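Local structure of probable fatty acyl-CoA transferase Rv3272 (Mycobacterium tuberculosis, 5YX6) at residues V38-A43 against P68-K73; Q51-L56 against P61-F66; L349-G354 against I360-T365. The protein binds fatty acyl-CoAs of varying chain length, palmitoyl-CoA most tightly, and probably acts in fatty acid metabolism as a family III CoA transferase. All coordinates share one frame; numbering follows the deposited sequence.

Interaction 1: V38-A43 against P68-K73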
ATOM      1  N   VAL A  38      11.882 -16.742 -10.599  1.00 30.50           N
ATOM      2  CA  VAL A  38      11.774 -16.736  -9.148  1.00 27.85           C
ATOM      3  C   VAL A  38      11.598 -18.143  -8.600  1.00 26.45           C
ATOM      4  O   VAL A  38      10.644 -18.836  -8.921  1.00 28.85           O
ATOM      5  CB  VAL A  38      10.602 -15.854  -8.678  1.00 28.70           C
ATOM      6  CG1 VAL A  38      10.413 -15.972  -7.173  1.00 24.12           C
ATOM      7  CG2 VAL A  38      10.828 -14.403  -9.101  1.00 25.53           C
ATOM      8  N   ILE A  39      12.539 -18.563  -7.770  1.00 28.51           N
ATOM      9  CA  ILE A  39      12.555 -19.925  -7.258  1.00 27.70           C
ATOM     10  C   ILE A  39      12.135 -19.938  -5.799  1.00 27.20           C
ATOM     11  O   ILE A  39      12.850 -19.406  -4.946  1.00 26.18           O
ATOM     12  CB  ILE A  39      13.956 -20.564  -7.383  1.00 26.46           C
ATOM     13  CG1 ILE A  39      14.437 -20.530  -8.829  1.00 23.94           C
ATOM     14  CG2 ILE A  39      13.951 -21.987  -6.834  1.00 24.00           C
ATOM     15  CD1 ILE A  39      15.845 -21.048  -8.989  1.00 27.90           C
ATOM     16  N   LYS A  40      10.963 -20.512  -5.530  1.00 25.96           N
ATOM     17  CA  LYS A  40      10.484 -20.699  -4.165  1.00 30.07           C
ATOM     18  C   LYS A  40      11.321 -21.759  -3.467  1.00 28.07           C
ATOM     19  O   LYS A  40      11.654 -22.775  -4.062  1.00 26.56           O
ATOM     20  CB  LYS A  40       9.013 -21.120  -4.136  1.00 27.53           C
ATOM     21  CG  LYS A  40       8.009 -20.031  -4.369  1.00 34.21           C
ATOM     22  CD  LYS A  40       6.601 -20.557  -4.120  1.00 36.17           C
ATOM     23  CE  LYS A  40       6.250 -20.598  -2.631  1.00 40.58           C
ATOM     24  NZ  LYS A  40       6.204 -19.237  -2.009  1.00 41.49           N
ATOM     25  N   VAL A  41      11.662 -21.509  -2.210  1.00 27.14           N
ATOM     26  CA  VAL A  41      12.288 -22.507  -1.366  1.00 29.77           C
ATOM     27  C   VAL A  41      11.292 -22.909  -0.276  1.00 34.08           C
ATOM     28  O   VAL A  41      10.975 -22.110   0.600  1.00 36.66           O
ATOM     29  CB  VAL A  41      13.592 -21.978  -0.738  1.00 31.13           C
ATOM     30  CG1 VAL A  41      14.190 -23.004   0.226  1.00 27.41           C
ATOM     31  CG2 VAL A  41      14.600 -21.587  -1.841  1.00 31.96           C
ATOM     32  N   GLU A  42      10.780 -24.137  -0.338  1.00 35.24           N
ATOM     33  CA  GLU A  42       9.739 -24.561   0.602  1.00 34.47           C
ATOM     34  C   GLU A  42      10.219 -25.689   1.511  1.00 41.28           C
ATOM     35  O   GLU A  42      11.160 -26.418   1.183  1.00 34.11           O
ATOM     36  CB  GLU A  42       8.485 -25.002  -0.156  1.00 35.58           C
ATOM     37  CG  GLU A  42       8.071 -24.037  -1.273  1.00 38.53           C
ATOM     38  CD  GLU A  42       6.798 -24.461  -2.002  1.00 39.88           C
ATOM     39  OE1 GLU A  42       6.823 -24.498  -3.253  1.00 40.48           O
ATOM     40  OE2 GLU A  42       5.777 -24.743  -1.335  1.00 39.16           O
ATOM     41  N   ALA A  43       9.558 -25.818   2.658  1.00 40.83           N
ATOM     42  CA  ALA A  43       9.792 -26.931   3.560  1.00 40.73           C
ATOM     43  C   ALA A  43       9.350 -28.213   2.872  1.00 45.35           C
ATOM     44  O   ALA A  43       8.514 -28.155   1.968  1.00 39.09           O
ATOM     45  CB  ALA A  43       9.037 -26.725   4.873  1.00 39.92           C
ATOM     46  N   PRO A  68      -2.832 -17.169  -5.775  1.00 42.03           N
ATOM     47  CA  PRO A  68      -2.703 -15.909  -6.522  1.00 35.21           C
ATOM     48  C   PRO A  68      -1.292 -15.305  -6.561  1.00 36.75           C
ATOM     49  O   PRO A  68      -1.001 -14.560  -7.492  1.00 41.21           O
ATOM     50  CB  PRO A  68      -3.649 -14.959  -5.778  1.00 39.01           C
ATOM     51  CG  PRO A  68      -4.550 -15.824  -4.990  1.00 39.01           C
ATOM     52  CD  PRO A  68      -3.743 -17.027  -4.624  1.00 42.51           C
ATOM     53  N   ASN A  69      -0.434 -15.615  -5.594  1.00 35.27           N
ATOM     54  CA  ASN A  69       0.865 -14.954  -5.528  1.00 33.86           C
ATOM     55  C   ASN A  69       2.076 -15.850  -5.845  1.00 36.01           C
ATOM     56  O   ASN A  69       3.212 -15.484  -5.538  1.00 30.36           O
ATOM     57  CB  ASN A  69       1.068 -14.322  -4.147  1.00 30.75           C
ATOM     58  CG  ASN A  69       0.091 -13.193  -3.863  1.00 34.78           C
ATOM     59  OD1 ASN A  69      -0.312 -12.453  -4.760  1.00 35.09           O
ATOM     60  ND2 ASN A  69      -0.262 -13.034  -2.600  1.00 37.30           N
ATOM     61  N   ASN A  70       1.847 -17.011  -6.453  1.00 33.17           N
ATOM     62  CA  ASN A  70       2.954 -17.908  -6.789  1.00 30.63           C
ATOM     63  C   ASN A  70       2.860 -18.484  -8.192  1.00 30.68           C
ATOM     64  O   ASN A  70       3.444 -19.516  -8.488  1.00 34.89           O
ATOM     65  CB  ASN A  70       3.031 -19.040  -5.765  1.00 33.56           C
ATOM     66  CG  ASN A  70       3.300 -18.529  -4.382  1.00 27.91           C
ATOM     67  OD1 ASN A  70       4.427 -18.192  -4.042  1.00 30.98           O
ATOM     68  ND2 ASN A  70       2.249 -18.394  -3.598  1.00 31.21           N
ATOM     69  N   ARG A  71       2.119 -17.811  -9.059  1.00 30.48           N
ATOM     70  CA  ARG A  71       2.002 -18.237 -10.439  1.00 31.65           C
ATOM     71  C   ARG A  71       3.305 -17.977 -11.191  1.00 35.27           C
ATOM     72  O   ARG A  71       3.930 -16.932 -11.019  1.00 34.72           O
ATOM     73  CB  ARG A  71       0.819 -17.529 -11.099  1.00 32.93           C
ATOM     74  CG  ARG A  71      -0.513 -17.872 -10.448  1.00 35.91           C
ATOM     75  CD  ARG A  71      -1.627 -16.927 -10.834  1.00 29.97           C
ATOM     76  NE  ARG A  71      -1.350 -15.560 -10.393  1.00 35.76           N
ATOM     77  CZ  ARG A  71      -0.980 -14.569 -11.195  1.00 33.54           C
ATOM     78  NH1 ARG A  71      -0.747 -13.363 -10.697  1.00 39.64           N
ATOM     79  NH2 ARG A  71      -0.839 -14.784 -12.495  1.00 39.56           N
ATOM     80  N   GLY A  72       3.742 -18.954 -11.981  1.00 37.34           N
ATOM     81  CA  GLY A  72       4.913 -18.777 -12.820  1.00 33.81           C
ATOM     82  C   GLY A  72       6.197 -18.902 -12.028  1.00 29.35           C
ATOM     83  O   GLY A  72       7.285 -18.671 -12.550  1.00 31.13           O
ATOM     84  N   LYS A  73       6.080 -19.243 -10.752  1.00 31.02           N
ATOM     85  CA  LYS A  73       7.268 -19.483  -9.955  1.00 29.08           C
ATOM     86  C   LYS A  73       7.738 -20.921 -10.111  1.00 34.26           C
ATOM     87  O   LYS A  73       7.005 -21.774 -10.614  1.00 31.73           O
ATOM     88  CB  LYS A  73       7.014 -19.160  -8.489  1.00 25.38           C
ATOM     89  CG  LYS A  73       6.848 -17.679  -8.225  1.00 29.51           C
ATOM     90  CD  LYS A  73       6.679 -17.403  -6.742  1.00 33.17           C
ATOM     91  CE  LYS A  73       6.316 -15.946  -6.466  1.00 29.73           C
ATOM     92  NZ  LYS A  73       6.193 -15.722  -4.994  1.00 33.44           N
TER
HETATM   93  O   HOH W   1      10.089 -17.964 -12.288  1.00 33.12           O
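Strand 37-42 of the parallel Rossmann-type sheet meets, through V38 and K40, the loop that leads into the neighbouring edge strand 74-77, and N70 and K73 of that loop make the contact. Its focus is the amide oxygen of N70. K40 NZ donates to N70 OD1 at 2.9 Å and K73 NZ donates to the same oxygen at 3.2 Å, the two ammonium groups arriving from opposite faces of the amide plane. N70 ND2 bonds to the backbone oxygen of F66, which, with the two donors at OD1, helps to fix the rotation of the amide. The two ammonium nitrogens, K40 NZ and K73 NZ, are 4.6 Å apart, and their mutual repulsion is probably offset by salt bridges from K40 to E47 and from K73 to D17.

K73 NZ also donates to N69 O at 3.0 Å, in the carbonyl plane. The K73 chain is fully extended beyond CG, so its methylenes run alongside V38, with K73 CD 4.0 Å from V38 CG1. K40 crosses K73 at a slant, its CG 3.8 Å from K73 CD, and then bends at chi3 (80°) and chi4 (65°) to bring NZ back over the amide.

A water accepts from V38 N at 2.7 Å and donates to G72 O. G72 belongs to the type II beta turn N70-K73, with the positive phi usual at its third position, and this turn delivers the chain to the edge of a parallel Rossmann-type sheet.

Interaction 2: Q51-L56 against P61-F66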
ATOM      1  N   GLN A  51      -2.222 -25.616   1.837  1.00 45.68           N
ATOM      2  CA  GLN A  51      -3.275 -26.458   2.389  1.00 51.61           C
ATOM      3  C   GLN A  51      -4.477 -25.644   2.869  1.00 51.83           C
ATOM      4  O   GLN A  51      -5.590 -26.163   2.932  1.00 51.46           O
ATOM      5  CB  GLN A  51      -2.726 -27.297   3.551  1.00 56.93           C
ATOM      6  CG  GLN A  51      -1.597 -28.273   3.184  1.00 54.54           C
ATOM      7  CD  GLN A  51      -1.937 -29.196   2.022  1.00 61.27           C
ATOM      8  OE1 GLN A  51      -1.774 -28.834   0.856  1.00 66.71           O
ATOM      9  NE2 GLN A  51      -2.406 -30.399   2.339  1.00 62.80           N
ATOM     10  N   ILE A  52      -4.250 -24.375   3.202  1.00 48.96           N
ATOM     11  CA  ILE A  52      -5.331 -23.488   3.632  1.00 51.12           C
ATOM     12  C   ILE A  52      -6.283 -23.187   2.476  1.00 52.55           C
ATOM     13  O   ILE A  52      -6.015 -22.313   1.648  1.00 53.75           O
ATOM     14  CB  ILE A  52      -4.783 -22.160   4.192  1.00 52.28           C
ATOM     15  CG1 ILE A  52      -3.750 -22.431   5.283  1.00 50.23           C
ATOM     16  CG2 ILE A  52      -5.910 -21.307   4.735  1.00 47.11           C
ATOM     17  CD1 ILE A  52      -4.248 -23.373   6.352  1.00 62.84           C
ATOM     18  N   THR A  53      -7.383 -23.925   2.406  1.00 50.85           N
ATOM     19  CA  THR A  53      -8.281 -23.831   1.261  1.00 52.78           C
ATOM     20  C   THR A  53      -9.648 -23.197   1.582  1.00 55.38           C
ATOM     21  O   THR A  53     -10.055 -23.131   2.743  1.00 53.70           O
ATOM     22  CB  THR A  53      -8.491 -25.222   0.643  1.00 55.40           C
ATOM     23  OG1 THR A  53      -8.859 -26.153   1.668  1.00 60.92           O
ATOM     24  CG2 THR A  53      -7.201 -25.706  -0.019  1.00 50.75           C
ATOM     25  N   SER A  54     -10.340 -22.730   0.543  1.00 51.53           N
ATOM     26  CA  SER A  54     -11.729 -22.281   0.658  1.00 52.12           C
ATOM     27  C   SER A  54     -12.644 -23.118  -0.245  1.00 53.31           C
ATOM     28  O   SER A  54     -12.262 -23.497  -1.355  1.00 51.77           O
ATOM     29  CB  SER A  54     -11.862 -20.794   0.309  1.00 57.75           C
ATOM     30  OG  SER A  54     -11.728 -19.965   1.457  1.00 57.58           O
ATOM     31  N   VAL A  55     -13.855 -23.393   0.238  1.00 51.73           N
ATOM     32  CA  VAL A  55     -14.798 -24.273  -0.459  1.00 54.52           C
ATOM     33  C   VAL A  55     -15.401 -23.681  -1.741  1.00 52.49           C
ATOM     34  O   VAL A  55     -15.961 -22.586  -1.730  1.00 52.82           O
ATOM     35  CB  VAL A  55     -15.965 -24.678   0.471  1.00 51.21           C
ATOM     36  CG1 VAL A  55     -17.096 -25.306  -0.330  1.00 44.65           C
ATOM     37  CG2 VAL A  55     -15.477 -25.632   1.555  1.00 50.10           C
ATOM     38  N   LEU A  56     -15.283 -24.427  -2.838  1.00 48.28           N
ATOM     39  CA  LEU A  56     -15.950 -24.102  -4.095  1.00 48.59           C
ATOM     40  C   LEU A  56     -16.939 -25.199  -4.442  1.00 52.47           C
ATOM     41  O   LEU A  56     -16.521 -26.282  -4.845  1.00 57.80           O
ATOM     42  CB  LEU A  56     -14.941 -23.959  -5.239  1.00 53.89           C
ATOM     43  CG  LEU A  56     -13.919 -22.826  -5.246  1.00 52.68           C
ATOM     44  CD1 LEU A  56     -13.031 -22.937  -6.476  1.00 51.22           C
ATOM     45  CD2 LEU A  56     -14.631 -21.487  -5.212  1.00 55.74           C
ATOM     46  N   PRO A  61     -11.356 -27.564  -3.641  1.00 52.98           N
ATOM     47  CA  PRO A  61     -11.091 -26.364  -2.838  1.00 54.36           C
ATOM     48  C   PRO A  61     -10.027 -25.435  -3.451  1.00 55.36           C
ATOM     49  O   PRO A  61      -9.116 -25.891  -4.154  1.00 53.32           O
ATOM     50  CB  PRO A  61     -10.604 -26.948  -1.508  1.00 54.55           C
ATOM     51  CG  PRO A  61     -11.294 -28.259  -1.408  1.00 55.05           C
ATOM     52  CD  PRO A  61     -11.380 -28.785  -2.813  1.00 56.87           C
ATOM     53  N   LEU A  62     -10.152 -24.141  -3.169  1.00 49.03           N
ATOM     54  CA  LEU A  62      -9.249 -23.129  -3.704  1.00 45.41           C
ATOM     55  C   LEU A  62      -8.277 -22.601  -2.646  1.00 51.53           C
ATOM     56  O   LEU A  62      -8.687 -22.009  -1.644  1.00 51.29           O
ATOM     57  CB  LEU A  62     -10.059 -21.976  -4.312  1.00 55.57           C
ATOM     58  CG  LEU A  62      -9.376 -20.654  -4.680  1.00 53.00           C
ATOM     59  CD1 LEU A  62      -8.091 -20.871  -5.482  1.00 49.77           C
ATOM     60  CD2 LEU A  62     -10.350 -19.781  -5.455  1.00 49.48           C
ATOM     61  N   ALA A  63      -6.988 -22.855  -2.869  1.00 55.45           N
ATOM     62  CA  ALA A  63      -5.905 -22.368  -2.013  1.00 49.16           C
ATOM     63  C   ALA A  63      -5.825 -20.855  -2.142  1.00 43.96           C
ATOM     64  O   ALA A  63      -4.955 -20.319  -2.820  1.00 48.39           O
ATOM     65  CB  ALA A  63      -4.581 -23.022  -2.379  1.00 41.78           C
ATOM     66  N   THR A  64      -6.764 -20.174  -1.505  1.00 51.66           N
ATOM     67  CA  THR A  64      -6.972 -18.747  -1.706  1.00 50.06           C
ATOM     68  C   THR A  64      -5.777 -17.866  -1.331  1.00 46.09           C
ATOM     69  O   THR A  64      -5.627 -16.770  -1.858  1.00 47.84           O
ATOM     70  CB  THR A  64      -8.206 -18.293  -0.897  1.00 45.75           C
ATOM     71  OG1 THR A  64      -8.236 -16.866  -0.809  1.00 62.09           O
ATOM     72  CG2 THR A  64      -8.152 -18.867   0.506  1.00 50.75           C
ATOM     73  N   TYR A  65      -4.905 -18.340  -0.455  1.00 46.10           N
ATOM     74  CA  TYR A  65      -3.734 -17.544  -0.108  1.00 48.66           C
ATOM     75  C   TYR A  65      -2.524 -17.900  -0.980  1.00 50.44           C
ATOM     76  O   TYR A  65      -1.758 -17.017  -1.374  1.00 53.42           O
ATOM     77  CB  TYR A  65      -3.401 -17.703   1.379  1.00 49.77           C
ATOM     78  CG  TYR A  65      -4.523 -17.207   2.266  1.00 55.35           C
ATOM     79  CD1 TYR A  65      -4.722 -15.845   2.481  1.00 54.49           C
ATOM     80  CD2 TYR A  65      -5.395 -18.103   2.879  1.00 57.23           C
ATOM     81  CE1 TYR A  65      -5.763 -15.390   3.283  1.00 60.76           C
ATOM     82  CE2 TYR A  65      -6.436 -17.662   3.683  1.00 62.20           C
ATOM     83  CZ  TYR A  65      -6.617 -16.307   3.884  1.00 68.94           C
ATOM     84  OH  TYR A  65      -7.658 -15.875   4.689  1.00 68.13           O
ATOM     85  N   PHE A  66      -2.352 -19.183  -1.288  1.00 41.90           N
ATOM     86  CA  PHE A  66      -1.181 -19.606  -2.046  1.00 40.99           C
ATOM     87  C   PHE A  66      -1.247 -19.293  -3.549  1.00 36.57           C
ATOM     88  O   PHE A  66      -0.317 -18.725  -4.116  1.00 35.77           O
ATOM     89  CB  PHE A  66      -0.944 -21.109  -1.869  1.00 36.93           C
ATOM     90  CG  PHE A  66       0.267 -21.610  -2.602  1.00 38.80           C
ATOM     91  CD1 PHE A  66       1.532 -21.442  -2.056  1.00 39.53           C
ATOM     92  CD2 PHE A  66       0.149 -22.207  -3.848  1.00 32.71           C
ATOM     93  CE1 PHE A  66       2.659 -21.881  -2.723  1.00 37.49           C
ATOM     94  CE2 PHE A  66       1.266 -22.648  -4.525  1.00 40.96           C
ATOM     95  CZ  PHE A  66       2.531 -22.485  -3.961  1.00 40.24           C
TER
HETATM   96  O   HOH W   2      -4.239 -21.000   0.483  1.00 40.98           O
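S54 and L62 face each other as an antiparallel hydrogen-bonded pair and exchange the two direct backbone bonds between 51-56 and 61-66. L62 N donates to S54 O at 2.9 Å, nearly straight at 174°. The return bond runs from S54 N to L62 O at 2.8 Å, and T53 CA adds a CA-H...O contact to the same oxygen. Beyond L62 the chain bends through an inverse gamma turn centred on A63, where T64 N makes a weak bond back to L62 O. Past this turn a water takes over the bridging: it donates to I52 O and accepts from Y65 N at 2.9 Å.

Packing follows on each side of the bonded pair. T53 CB presses on P61 CB at 3.5 Å, tighter than usual for two carbons, while S54 OG lies 3.9 Å from T64 CG2. L56 CD1 rests on L62 CB at 3.8 Å. At the other end, I52 CG2 meets the edge of the Y65 ring near its plane, 3.7 Å from Y65 CD2; this methyl is anti to the backbone N and the ethyl branch leads away from the ring.

L56, L62, T64 and Y65 also pack against the second subunit, and the Y65 side chain lies about 7 Å from that of D175, the probable nucleophile. Between these segments one bonded pair, one bridging water and side-chain packing carry the contact, and the chemistry implies that direct pairing gives way to water where the chain turns at A63.

Interaction 3: L349-G354 against I360-T365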
ATOM      1  N   LEU A 349      -8.979  -6.464 -14.973  1.00 31.93           N
ATOM      2  CA  LEU A 349      -8.311  -6.686 -13.707  1.00 27.76           C
ATOM      3  C   LEU A 349      -8.117  -8.162 -13.354  1.00 32.40           C
ATOM      4  O   LEU A 349      -7.482  -8.477 -12.355  1.00 29.77           O
ATOM      5  CB  LEU A 349      -9.095  -5.988 -12.606  1.00 29.09           C
ATOM      6  CG  LEU A 349      -8.829  -4.498 -12.468  1.00 30.42           C
ATOM      7  CD1 LEU A 349      -9.988  -3.805 -11.761  1.00 29.86           C
ATOM      8  CD2 LEU A 349      -7.537  -4.310 -11.691  1.00 25.82           C
ATOM      9  N   THR A 350      -8.664  -9.061 -14.165  1.00 32.36           N
ATOM     10  CA  THR A 350      -8.653 -10.484 -13.835  1.00 32.85           C
ATOM     11  C   THR A 350      -7.842 -11.333 -14.819  1.00 36.94           C
ATOM     12  O   THR A 350      -7.648 -10.950 -15.970  1.00 36.82           O
ATOM     13  CB  THR A 350     -10.082 -11.047 -13.747  1.00 34.53           C
ATOM     14  OG1 THR A 350     -10.742 -10.899 -15.010  1.00 41.53           O
ATOM     15  CG2 THR A 350     -10.872 -10.312 -12.670  1.00 32.89           C
ATOM     16  N   LEU A 351      -7.363 -12.481 -14.343  1.00 34.77           N
ATOM     17  CA  LEU A 351      -6.737 -13.493 -15.202  1.00 44.79           C
ATOM     18  C   LEU A 351      -7.256 -14.890 -14.890  1.00 41.31           C
ATOM     19  O   LEU A 351      -7.709 -15.161 -13.775  1.00 37.39           O
ATOM     20  CB  LEU A 351      -5.212 -13.519 -15.035  1.00 39.44           C
ATOM     21  CG  LEU A 351      -4.411 -12.250 -14.783  1.00 41.37           C
ATOM     22  CD1 LEU A 351      -3.376 -12.526 -13.697  1.00 38.34           C
ATOM     23  CD2 LEU A 351      -3.739 -11.796 -16.075  1.00 44.30           C
ATOM     24  N   GLU A 352      -7.184 -15.771 -15.885  1.00 44.53           N
ATOM     25  CA  GLU A 352      -7.599 -17.158 -15.711  1.00 44.72           C
ATOM     26  C   GLU A 352      -6.386 -18.065 -15.521  1.00 43.58           C
ATOM     27  O   GLU A 352      -5.447 -18.039 -16.316  1.00 44.65           O
ATOM     28  CB  GLU A 352      -8.421 -17.636 -16.911  1.00 47.47           C
ATOM     29  CG  GLU A 352      -9.690 -16.845 -17.127  1.00 51.59           C
ATOM     30  CD  GLU A 352     -10.566 -16.813 -15.892  1.00 57.20           C
ATOM     31  OE1 GLU A 352     -10.691 -17.861 -15.223  1.00 56.82           O
ATOM     32  OE2 GLU A 352     -11.124 -15.733 -15.582  1.00 63.99           O
ATOM     33  N   VAL A 353      -6.435 -18.888 -14.482  1.00 38.67           N
ATOM     34  CA  VAL A 353      -5.356 -19.802 -14.161  1.00 39.48           C
ATOM     35  C   VAL A 353      -5.928 -21.204 -14.262  1.00 44.95           C
ATOM     36  O   VAL A 353      -6.817 -21.565 -13.487  1.00 40.89           O
ATOM     37  CB  VAL A 353      -4.798 -19.564 -12.744  1.00 38.60           C
ATOM     38  CG1 VAL A 353      -3.503 -20.333 -12.548  1.00 39.64           C
ATOM     39  CG2 VAL A 353      -4.578 -18.091 -12.508  1.00 36.37           C
ATOM     40  N   GLY A 354      -5.437 -21.986 -15.221  1.00 45.13           N
ATOM     41  CA  GLY A 354      -5.909 -23.358 -15.401  1.00 47.47           C
ATOM     42  C   GLY A 354      -5.125 -24.341 -14.533  1.00 49.84           C
ATOM     43  O   GLY A 354      -4.756 -24.029 -13.398  1.00 52.87           O
ATOM     44  N   ILE A 360      -9.546 -21.124 -12.637  1.00 39.54           N
ATOM     45  CA  ILE A 360      -9.731 -20.175 -11.531  1.00 37.14           C
ATOM     46  C   ILE A 360      -9.404 -18.714 -11.869  1.00 38.79           C
ATOM     47  O   ILE A 360      -8.458 -18.438 -12.604  1.00 38.42           O
ATOM     48  CB  ILE A 360      -8.905 -20.645 -10.303  1.00 44.40           C
ATOM     49  CG1 ILE A 360      -9.594 -21.869  -9.695  1.00 47.02           C
ATOM     50  CG2 ILE A 360      -8.802 -19.575  -9.235  1.00 38.95           C
ATOM     51  CD1 ILE A 360      -8.870 -22.480  -8.530  1.00 56.64           C
ATOM     52  N   THR A 361     -10.196 -17.783 -11.336  1.00 43.22           N
ATOM     53  CA  THR A 361     -10.040 -16.351 -11.616  1.00 37.73           C
ATOM     54  C   THR A 361      -9.265 -15.609 -10.523  1.00 34.44           C
ATOM     55  O   THR A 361      -9.614 -15.685  -9.349  1.00 35.32           O
ATOM     56  CB  THR A 361     -11.414 -15.687 -11.788  1.00 40.31           C
ATOM     57  OG1 THR A 361     -12.133 -16.354 -12.832  1.00 44.77           O
ATOM     58  CG2 THR A 361     -11.264 -14.219 -12.141  1.00 40.82           C
ATOM     59  N   VAL A 362      -8.214 -14.885 -10.900  1.00 33.07           N
ATOM     60  CA  VAL A 362      -7.490 -14.084  -9.918  1.00 33.93           C
ATOM     61  C   VAL A 362      -7.291 -12.654 -10.413  1.00 34.55           C
ATOM     62  O   VAL A 362      -7.541 -12.350 -11.582  1.00 34.26           O
ATOM     63  CB  VAL A 362      -6.108 -14.708  -9.557  1.00 38.67           C
ATOM     64  CG1 VAL A 362      -6.270 -16.145  -9.079  1.00 28.14           C
ATOM     65  CG2 VAL A 362      -5.133 -14.639 -10.733  1.00 33.08           C
ATOM     66  N   ILE A 363      -6.837 -11.786  -9.513  1.00 30.91           N
ATOM     67  CA  ILE A 363      -6.621 -10.370  -9.812  1.00 35.08           C
ATOM     68  C   ILE A 363      -5.149 -10.067 -10.125  1.00 35.29           C
ATOM     69  O   ILE A 363      -4.256 -10.516  -9.401  1.00 34.28           O
ATOM     70  CB  ILE A 363      -7.080  -9.489  -8.638  1.00 34.35           C
ATOM     71  CG1 ILE A 363      -8.578  -9.680  -8.394  1.00 35.07           C
ATOM     72  CG2 ILE A 363      -6.733  -8.029  -8.895  1.00 31.93           C
ATOM     73  CD1 ILE A 363      -9.070  -8.993  -7.161  1.00 38.54           C
ATOM     74  N   ARG A 364      -4.899  -9.324 -11.202  1.00 27.26           N
ATOM     75  CA  ARG A 364      -3.532  -8.977 -11.598  1.00 32.13           C
ATOM     76  C   ARG A 364      -2.881  -7.950 -10.665  1.00 32.77           C
ATOM     77  O   ARG A 364      -3.559  -7.320  -9.850  1.00 28.26           O
ATOM     78  CB  ARG A 364      -3.513  -8.447 -13.037  1.00 30.64           C
ATOM     79  CG  ARG A 364      -4.278  -7.156 -13.241  1.00 24.68           C
ATOM     80  CD  ARG A 364      -3.921  -6.495 -14.562  1.00 28.35           C
ATOM     81  NE  ARG A 364      -4.811  -5.367 -14.847  1.00 32.28           N
ATOM     82  CZ  ARG A 364      -4.626  -4.135 -14.384  1.00 28.36           C
ATOM     83  NH1 ARG A 364      -3.561  -3.863 -13.633  1.00 24.53           N
ATOM     84  NH2 ARG A 364      -5.494  -3.173 -14.686  1.00 27.56           N
ATOM     85  N   THR A 365      -1.561  -7.803 -10.783  1.00 30.78           N
ATOM     86  CA  THR A 365      -0.838  -6.745 -10.082  1.00 28.04           C
ATOM     87  C   THR A 365      -1.167  -5.401 -10.760  1.00 31.60           C
ATOM     88  O   THR A 365      -1.428  -5.353 -11.961  1.00 28.04           O
ATOM     89  CB  THR A 365       0.696  -7.011 -10.062  1.00 34.11           C
ATOM     90  OG1 THR A 365       1.166  -7.309 -11.384  1.00 35.08           O
ATOM     91  CG2 THR A 365       1.023  -8.185  -9.133  1.00 30.28           C
TER
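R364 NH2, which lies against L349 across the hairpin, is gripped by two partners: it donates to N347 O and forms a salt bridge with D208 of the second subunit. L349 CD2 sits over one face of the R364 guanidinium, 3.8 Å from NH2 of R364 and offset toward the rim. Backbone oxygens accept from all three nitrogens of the group: T365 O, in the guanidinium plane, from NH1, N347 O from NH2 and D348 O from NE.

Between the strands the backbone bonds are regular. L351 and V362 exchange a pair, with V362 N to L351 O at 2.9 Å, and V353 and I360 exchange another, in which V353 N reaches I360 O at 2.8 Å. R364 N continues the pattern past the end of the strands by donating to L349 O at 3.0 Å. CA-H...O contacts from T350, E352, T361 and I363 accompany these bonds.

On one face of the sheet T361 OG1 donates to E352 OE2 at 3.0 Å, on the syn lone pair of the carboxylate. The bend at chi2 (-55°) turns the carboxylate back toward T361, with which E352 forms a non-hydrogen-bonded backbone pair. On the same face T361 CG2 touches T350 CB at 3.7 Å.

The opposite face carries L351, V353, I360 and V362. V362 CG2 lies between two neighbours on the partner strand, 4.0 Å from L351 CD1 and 3.9 Å from V353 CG2.

The chemistry at R364 implies an arginine with its orientation set by its own chain and part of its charge probably balanced across the dimer interface.

Overall arrangement
From the N terminus, strand 37-42 comes first, and interaction 1 closes the loop that returns to it at 68-73, just before edge strand 74-77. Within that loop lies interaction 2, the hairpin of strands 54-56 and 59-62; the two touch where K40 CE meets F66 CE1 at 3.8 Å. Interaction 3 follows in series, far along the chain, as the separate hairpin 350-353/360-363. R71 links it to interaction 1 by packing on L351, V353 and V362, while L62 CD1 meets I360 CD1 at 3.5 Å to join the two hairpins. Together they connect the parallel sheet to both hairpins, and interactions 2 and 3 each also face the second subunit.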